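PDB 2NYK: M157 from Murid herpesvirus 1, which probably serves as a viral MHC class I-like ligand for Ly49 receptors of natural killer cells. Local coordinates for residues 181-186 with 260-265; 238-243 with 252-257. The protein carries 1 engineered substitution. All coordinates share one frame; numbering follows the deposited sequence.

Contact 1 (181-186 with 260-265); sequences EVEFWY and RTKRVP. With NAG (2-acetamido-2-deoxy-beta-D-glucopyranose), chain C.
One face of the Trp185 indole carries the aliphatic part of Arg260, whose CG sits 4.0 Å from the centroid of the six-membered ring, a CH-pi contact. The edge of the indole meets the N-acetyl methyl of the NAG on Asn187, NE1 lying 3.1 Å from NAG C8. Further out, Trp185 CH2 stands 3.6 Å above the Arg260 guanidinium plane, near its rim, with ring and guanidinium 25° apart. At the edge of the guanidinium is the Glu183 carboxylate, its plane turned by 60°; the salt bridge runs from NE to OE2 at 2.9 Å, a weak hydrogen bond within it. Arg260 CG, anti to the backbone N (chi1 -175°), lies over the indole, and the chain, extended from CG to NE, carries NE to Glu183.

Farther along, Lys262 NZ meets Glu181 OE1 at 2.8 Å from above the carboxylate plane. Reciprocal backbone bonds, Val182 N to Arg263 O at 2.8 Å and Arg263 N to Val182 O at 2.9 Å, define an antiparallel pair. Beyond it, a water links Phe184 N to Thr261 O. Pairing strand 181-186 with strand 262-267 inside the sheet is consistent with an immunoglobulin-like domain, as in MHC class I alpha3.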
# COMPACT_ATOMS: atom_id res chain seq x y z
N GLU A 181 -7.26 -13.40 9.68
CA GLU A 181 -7.10 -14.79 10.13
C GLU A 181 -5.84 -14.89 10.97
O GLU A 181 -4.86 -14.27 10.64
CB GLU A 181 -7.05 -15.73 8.94
CG GLU A 181 -8.30 -15.61 8.05
CD GLU A 181 -8.17 -16.32 6.72
OE1 GLU A 181 -7.03 -16.53 6.24
OE2 GLU A 181 -9.22 -16.70 6.15
N VAL A 182 -5.89 -15.68 12.05
CA VAL A 182 -4.79 -15.80 13.03
C VAL A 182 -4.54 -17.25 13.46
O VAL A 182 -5.43 -17.92 13.98
CB VAL A 182 -5.02 -14.88 14.26
CG1 VAL A 182 -3.86 -14.97 15.25
CG2 VAL A 182 -5.22 -13.44 13.81
N GLU A 183 -3.32 -17.72 13.22
CA GLU A 183 -2.87 -19.04 13.64
C GLU A 183 -1.90 -18.83 14.79
O GLU A 183 -0.74 -18.42 14.59
CB GLU A 183 -2.18 -19.76 12.48
CG GLU A 183 -3.11 -19.99 11.28
CD GLU A 183 -2.37 -20.31 10.00
OE1 GLU A 183 -1.67 -19.43 9.45
OE2 GLU A 183 -2.52 -21.44 9.51
N PHE A 184 -2.39 -19.09 16.01
CA PHE A 184 -1.63 -18.87 17.23
C PHE A 184 -1.56 -20.19 18.00
O PHE A 184 -2.55 -20.63 18.60
CB PHE A 184 -2.27 -17.75 18.06
CG PHE A 184 -1.52 -17.40 19.33
CD1 PHE A 184 -0.13 -17.42 19.38
CD2 PHE A 184 -2.22 -17.02 20.47
CE1 PHE A 184 0.54 -17.09 20.54
CE2 PHE A 184 -1.56 -16.70 21.65
CZ PHE A 184 -0.17 -16.73 21.69
N TRP A 185 -0.38 -20.82 17.94
CA TRP A 185 -0.19 -22.14 18.55
C TRP A 185 1.19 -22.26 19.22
O TRP A 185 2.02 -21.34 19.12
CB TRP A 185 -0.42 -23.24 17.51
CG TRP A 185 0.68 -23.43 16.51
CD1 TRP A 185 1.53 -24.50 16.43
CD2 TRP A 185 1.02 -22.56 15.41
NE1 TRP A 185 2.39 -24.34 15.37
CE2 TRP A 185 2.10 -23.16 14.73
CE3 TRP A 185 0.52 -21.34 14.94
CZ2 TRP A 185 2.69 -22.58 13.59
CZ3 TRP A 185 1.11 -20.76 13.81
CH2 TRP A 185 2.18 -21.38 13.15
N TYR A 186 1.42 -23.40 19.89
CA TYR A 186 2.69 -23.69 20.56
C TYR A 186 3.25 -25.07 20.18
O TYR A 186 2.51 -26.06 20.14
CB TYR A 186 2.54 -23.57 22.06
N ARG A 260 -2.08 -25.71 14.35
CA ARG A 260 -2.19 -24.52 13.50
C ARG A 260 -3.59 -24.43 12.88
O ARG A 260 -3.88 -25.12 11.90
CB ARG A 260 -1.11 -24.59 12.42
CG ARG A 260 -1.06 -23.37 11.56
CD ARG A 260 0.14 -23.39 10.69
NE ARG A 260 0.23 -22.17 9.90
CZ ARG A 260 1.34 -21.77 9.27
NH1 ARG A 260 2.44 -22.50 9.33
NH2 ARG A 260 1.33 -20.65 8.58
N THR A 261 -4.45 -23.60 13.48
CA THR A 261 -5.85 -23.41 13.02
C THR A 261 -6.15 -21.93 12.97
O THR A 261 -5.69 -21.19 13.83
CB THR A 261 -6.91 -24.12 13.96
OG1 THR A 261 -8.25 -23.66 13.66
CG2 THR A 261 -6.62 -23.84 15.43
N LYS A 262 -6.93 -21.50 11.97
CA LYS A 262 -7.22 -20.07 11.84
C LYS A 262 -8.40 -19.66 12.70
O LYS A 262 -9.47 -20.29 12.67
CB LYS A 262 -7.46 -19.67 10.38
CG LYS A 262 -6.17 -19.50 9.57
CD LYS A 262 -6.45 -19.36 8.08
CE LYS A 262 -5.12 -19.02 7.38
NZ LYS A 262 -5.33 -18.74 5.90
N ARG A 263 -8.19 -18.56 13.43
CA ARG A 263 -9.20 -17.91 14.27
C ARG A 263 -9.22 -16.39 13.98
O ARG A 263 -8.31 -15.88 13.38
CB ARG A 263 -8.88 -18.18 15.75
CG ARG A 263 -8.43 -19.61 15.98
CD ARG A 263 -8.80 -20.17 17.34
NE ARG A 263 -8.28 -19.41 18.47
CZ ARG A 263 -7.10 -19.60 19.06
NH1 ARG A 263 -6.24 -20.51 18.60
NH2 ARG A 263 -6.76 -18.87 20.12
N VAL A 264 -10.26 -15.68 14.42
CA VAL A 264 -10.31 -14.22 14.25
C VAL A 264 -9.98 -13.51 15.57
O VAL A 264 -10.36 -13.99 16.65
CB VAL A 264 -11.68 -13.72 13.69
CG1 VAL A 264 -11.97 -14.30 12.28
CG2 VAL A 264 -12.81 -14.03 14.64
N PRO A 265 -9.28 -12.35 15.51
CA PRO A 265 -9.05 -11.62 16.77
C PRO A 265 -10.36 -11.17 17.43
O PRO A 265 -11.35 -10.90 16.74
CB PRO A 265 -8.23 -10.40 16.33
CG PRO A 265 -7.63 -10.78 14.99
CD PRO A 265 -8.68 -11.66 14.35
C1 NAG C . 7.19 -28.31 15.46
C2 NAG C . 7.63 -27.46 14.27
C3 NAG C . 8.09 -28.33 13.10
C4 NAG C . 9.18 -29.31 13.56
C5 NAG C . 8.72 -30.07 14.83
C6 NAG C . 9.84 -30.97 15.37
C7 NAG C . 6.55 -25.30 14.21
C8 NAG C . 5.23 -24.60 14.10
N2 NAG C . 6.54 -26.59 13.87
O3 NAG C . 8.56 -27.47 12.08
O4 NAG C . 9.50 -30.22 12.52
O5 NAG C . 8.29 -29.15 15.84
O6 NAG C . 9.57 -31.38 16.70
O7 NAG C . 7.57 -24.68 14.58
O HOH W 1 -4.99 -20.46 16.08

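Contact 2 (238-243 with 252-257); sequences AQRCYV and VVTPPS
The beta hairpin of strands 241-245 and 249-253 is joined here by Cys241 and Val253, an antiparallel hydrogen-bonded pair. Cys241 N donates to Val253 O at 2.9 Å and Val253 N to Cys241 O at 2.8 Å. Both bonds are nearly straight, with N-H...O angles of 169° and 167°, which is the evidence for regular pairing at this point. The same Cys241 O also receives a CA-H...O contact from Val252.

The non-hydrogen-bonded neighbours Tyr242 and Val252 lie side by side and point the same way. Tyr242 CG is anti to the carbonyl carbon (chi1 -63°), and one face of its ring takes Val252 CG1, 4.3 Å from the centroid, in a CH-pi contact. The other methyl, CG2, approaches the ring atoms CD2 and CE2, the latter at 3.4 Å. Val252 CG1 also reaches the CB of Arg240, 3.8 Å away, so this one valine packs against Tyr242 and against Arg240, just ahead of the strand.

Past the last ladder bond the chains remain close. The CG of Arg240 runs alongside Thr254 CB at 3.6 Å. Thr254 OG1 approaches Gln239 O so closely that the hydrogen bond modelled there is doubtful in length. After the cis peptide bond between Thr254 and Pro255, the Pro256 ring comes back to the loop leading into strand 241-245: its CD is 3.4 Å from Gln239 O, and its CG faces Ala238 O. The Gln239 and Pro256 side chains cross at about a right angle, while Gln239 NE2 is bonded to His237 O.

On the other face of the hairpin, Cys241 SG forms the disulfide with Cys194 of strand 192-198. That bond is consistent with the canonical B-F cystine of an immunoglobulin-like domain, in which this contact would be the F-G hairpin.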
# COMPACT_ATOMS: atom_id res chain seq x y z
N ALA A 238 4.15 -17.24 25.94
CA ALA A 238 3.21 -16.13 25.78
C ALA A 238 1.81 -16.66 25.51
O ALA A 238 1.62 -17.63 24.74
CB ALA A 238 3.65 -15.19 24.65
N GLN A 239 0.82 -16.04 26.15
CA GLN A 239 -0.54 -16.56 26.15
C GLN A 239 -1.49 -15.77 25.26
O GLN A 239 -2.63 -16.18 25.05
CB GLN A 239 -1.10 -16.67 27.58
CG GLN A 239 -0.35 -17.65 28.49
CD GLN A 239 -0.39 -19.08 27.97
OE1 GLN A 239 -1.45 -19.72 27.94
NE2 GLN A 239 0.78 -19.59 27.57
N ARG A 240 -1.02 -14.63 24.75
CA ARG A 240 -1.82 -13.73 23.92
C ARG A 240 -1.06 -13.24 22.68
O ARG A 240 0.13 -12.92 22.76
CB ARG A 240 -2.30 -12.52 24.73
CG ARG A 240 -3.38 -12.82 25.75
CD ARG A 240 -3.12 -12.08 27.04
NE ARG A 240 -1.83 -12.49 27.61
CZ ARG A 240 -1.32 -12.05 28.76
NH1 ARG A 240 -1.98 -11.17 29.52
NH2 ARG A 240 -0.13 -12.49 29.16
N CYS A 241 -1.76 -13.23 21.55
CA CYS A 241 -1.25 -12.63 20.31
C CYS A 241 -2.16 -11.46 19.99
O CYS A 241 -3.37 -11.62 19.84
CB CYS A 241 -1.25 -13.64 19.16
SG CYS A 241 -0.69 -12.94 17.58
N TYR A 242 -1.57 -10.28 19.94
CA TYR A 242 -2.28 -9.04 19.65
C TYR A 242 -2.10 -8.62 18.19
O TYR A 242 -1.02 -8.75 17.61
CB TYR A 242 -1.79 -7.90 20.56
CG TYR A 242 -2.03 -8.16 22.03
CD1 TYR A 242 -1.15 -8.95 22.77
CD2 TYR A 242 -3.13 -7.61 22.68
CE1 TYR A 242 -1.36 -9.19 24.13
CE2 TYR A 242 -3.36 -7.85 24.05
CZ TYR A 242 -2.46 -8.64 24.76
OH TYR A 242 -2.66 -8.89 26.10
N VAL A 243 -3.18 -8.11 17.62
CA VAL A 243 -3.16 -7.60 16.27
C VAL A 243 -3.67 -6.18 16.31
O VAL A 243 -4.80 -5.94 16.68
CB VAL A 243 -4.05 -8.43 15.34
CG1 VAL A 243 -3.98 -7.87 13.93
CG2 VAL A 243 -3.65 -9.91 15.38
N VAL A 252 -7.25 -9.53 20.10
CA VAL A 252 -6.42 -10.55 20.72
C VAL A 252 -6.87 -11.95 20.31
O VAL A 252 -8.05 -12.21 20.14
CB VAL A 252 -6.46 -10.46 22.27
CG1 VAL A 252 -5.36 -11.30 22.89
CG2 VAL A 252 -6.29 -9.04 22.70
N VAL A 253 -5.89 -12.84 20.16
CA VAL A 253 -6.13 -14.26 20.02
C VAL A 253 -5.43 -14.94 21.19
O VAL A 253 -4.22 -14.76 21.42
CB VAL A 253 -5.66 -14.80 18.66
CG1 VAL A 253 -5.73 -16.33 18.63
CG2 VAL A 253 -6.52 -14.20 17.53
N THR A 254 -6.23 -15.71 21.93
CA THR A 254 -5.78 -16.38 23.15
C THR A 254 -6.78 -17.47 23.56
O THR A 254 -7.99 -17.31 23.37
CB THR A 254 -5.55 -15.37 24.31
OG1 THR A 254 -5.03 -16.06 25.46
CG2 THR A 254 -6.84 -14.61 24.67
N PRO A 255 -6.27 -18.59 24.10
CA PRO A 255 -4.87 -18.98 24.29
C PRO A 255 -4.27 -19.67 23.05
O PRO A 255 -5.02 -20.01 22.12
CB PRO A 255 -4.95 -19.96 25.46
CG PRO A 255 -6.23 -20.67 25.21
CD PRO A 255 -7.19 -19.63 24.64
N PRO A 256 -2.94 -19.88 23.03
CA PRO A 256 -2.31 -20.69 21.97
C PRO A 256 -2.85 -22.13 21.88
O PRO A 256 -2.99 -22.82 22.89
CB PRO A 256 -0.81 -20.71 22.34
CG PRO A 256 -0.79 -20.31 23.81
CD PRO A 256 -1.94 -19.35 23.98
N SER A 257 -3.14 -22.55 20.65
CA SER A 257 -3.54 -23.92 20.36
C SER A 257 -2.33 -24.85 20.37
O SER A 257 -1.19 -24.41 20.53
CB SER A 257 -4.23 -23.96 18.99
OG SER A 257 -4.50 -25.30 18.61

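In the fold
Contacts 1 and 2 sit side by side in one antiparallel sheet, their centres about 8 Å apart, because strand 249-253 of contact 2 is the sheet neighbour of strand 262-267 of contact 1. Strand 181-186 also meets contact 2 directly: two probable backbone hydrogen bonds, Tyr186 N to Ser257 O and Phe184 O to Ser257 N, each measure 2.9 Å. Side chains also cross between them: Phe184 CD2 packs 3.2 Å from the backbone Val253 O, and Arg263 NH2 is hydrogen-bonded to Pro255 O. Phe184 also packs on Cys241, placing it beside the disulfide. The NAG on Asn187 meets contact 1 at Trp185, whereas the side chain of Pro256 in contact 2 is about 11 Å from a bound NAG.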